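Arylesterase (Sulfolobus solfataricus, PDB 5L2P) hydrolyses a broad range of aromatic esters, p-nitrophenyl fatty acid esters and organophosphates such as paraoxon. Local coordinates at residues Phe153-Gly158 / Pro181-Val186. Residues are numbered along the deposited sequence; the frame is centred on the assembly and turned at random.
Sequences FGISAG and PVVPFV
V182 ends strand 178-182 gripped by two nearly straight backbone hydrogen bonds, one to the parallel strand 150-155 and one to S156 just beyond its end. Its N donates to G154 O at 2.8 Å, and its O accepts S156 N at 2.9 Å; both N-H groups meet the carbonyl oxygen almost end-on. The side chain shares a sheet face with I155: V182 CB lies 4.0 Å from I155 CG1, and the two side chains run alongside each other in the same direction. CG2 of V182, anti to its carbonyl carbon, meets F153 CE2 obliquely at 3.9 Å. CG2 of V183 packs 3.8 Å from I155 CG2. S156, the probable nucleophile, leaves its strand with phi 69°, and its backbone is held along the outgoing loop: S156 CA approaches V183 O at 3.3 Å in a CA-H...O contact, and S156 O accepts a weak bond from F185 N. The CB bond of S156 points away from 181-186, with OG anti to the backbone N (chi1 -179°) and hydrogen-bonded to H281 NE2. V183 also touches D251 and H281, the inferred other triad members. The sharp strand-to-helix turn, with G154 and G158 flanking S156, has the form of the GxSxG nucleophile elbow of the alpha/beta hydrolase fold.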
# COMPACT_ATOMS: atom_id res chain seq x y z
N PHE A 153 5.27 -12.02 26.26
CA PHE A 153 4.88 -12.53 24.95
C PHE A 153 3.37 -12.69 24.90
O PHE A 153 2.74 -13.04 25.90
CB PHE A 153 5.60 -13.84 24.72
CG PHE A 153 5.16 -14.56 23.48
CD1 PHE A 153 4.09 -15.44 23.54
CD2 PHE A 153 5.86 -14.40 22.28
CE1 PHE A 153 3.67 -16.14 22.40
CE2 PHE A 153 5.44 -15.08 21.13
CZ PHE A 153 4.35 -15.97 21.21
N GLY A 154 2.75 -12.41 23.76
CA GLY A 154 1.33 -12.43 23.67
C GLY A 154 0.83 -12.28 22.26
O GLY A 154 1.45 -11.60 21.47
N ILE A 155 -0.30 -12.94 21.95
CA ILE A 155 -0.90 -12.96 20.62
C ILE A 155 -2.26 -12.27 20.63
O ILE A 155 -3.09 -12.55 21.45
CB ILE A 155 -1.02 -14.40 20.09
CG1 ILE A 155 0.38 -15.03 19.99
CG2 ILE A 155 -1.76 -14.46 18.75
CD1 ILE A 155 0.40 -16.54 19.83
N SER A 156 -2.46 -11.31 19.74
CA SER A 156 -3.77 -10.66 19.55
C SER A 156 -4.22 -9.76 20.75
O SER A 156 -3.67 -8.72 21.00
CB SER A 156 -4.79 -11.72 19.15
OG SER A 156 -6.05 -11.13 18.94
N ALA A 157 -5.22 -10.17 21.51
CA ALA A 157 -5.51 -9.54 22.80
C ALA A 157 -4.34 -9.73 23.74
O ALA A 157 -4.11 -8.92 24.62
CB ALA A 157 -6.78 -10.16 23.42
N GLY A 158 -3.63 -10.85 23.60
CA GLY A 158 -2.42 -11.10 24.38
C GLY A 158 -1.35 -10.07 24.04
O GLY A 158 -0.60 -9.65 24.91
N PRO A 181 4.84 -8.50 21.36
CA PRO A 181 3.45 -8.50 20.91
C PRO A 181 3.34 -9.04 19.50
O PRO A 181 3.91 -8.47 18.55
CB PRO A 181 3.05 -7.02 20.98
CG PRO A 181 4.33 -6.27 20.88
CD PRO A 181 5.45 -7.16 21.30
N VAL A 182 2.61 -10.13 19.36
CA VAL A 182 2.36 -10.73 18.07
C VAL A 182 0.93 -10.38 17.66
O VAL A 182 -0.03 -10.53 18.43
CB VAL A 182 2.52 -12.24 18.16
CG1 VAL A 182 2.17 -12.93 16.84
CG2 VAL A 182 3.93 -12.57 18.60
N VAL A 183 0.79 -9.92 16.43
CA VAL A 183 -0.48 -9.43 15.91
C VAL A 183 -1.35 -8.69 16.95
O VAL A 183 -2.55 -8.90 17.02
CB VAL A 183 -1.26 -10.54 15.18
CG1 VAL A 183 -0.43 -11.03 13.97
CG2 VAL A 183 -1.61 -11.71 16.14
N PRO A 184 -0.76 -7.74 17.66
CA PRO A 184 -1.48 -7.05 18.71
C PRO A 184 -2.61 -6.10 18.29
O PRO A 184 -2.58 -5.49 17.21
CB PRO A 184 -0.37 -6.16 19.33
CG PRO A 184 0.50 -5.80 18.18
CD PRO A 184 0.50 -7.03 17.30
N PHE A 185 -3.57 -5.95 19.20
CA PHE A 185 -4.49 -4.80 19.20
C PHE A 185 -3.89 -3.69 20.06
O PHE A 185 -3.62 -3.89 21.25
CB PHE A 185 -5.85 -5.22 19.76
CG PHE A 185 -6.84 -4.10 19.88
CD1 PHE A 185 -6.80 -3.21 20.96
CD2 PHE A 185 -7.81 -3.91 18.91
CE1 PHE A 185 -7.73 -2.17 21.07
CE2 PHE A 185 -8.72 -2.86 19.02
CZ PHE A 185 -8.67 -2.00 20.10
N VAL A 186 -3.71 -2.50 19.48
CA VAL A 186 -3.14 -1.35 20.20
C VAL A 186 -3.94 -0.06 20.08
O VAL A 186 -3.59 0.93 20.71
CB VAL A 186 -1.71 -1.06 19.72
CG1 VAL A 186 -0.78 -2.17 20.12
CG2 VAL A 186 -1.63 -0.83 18.21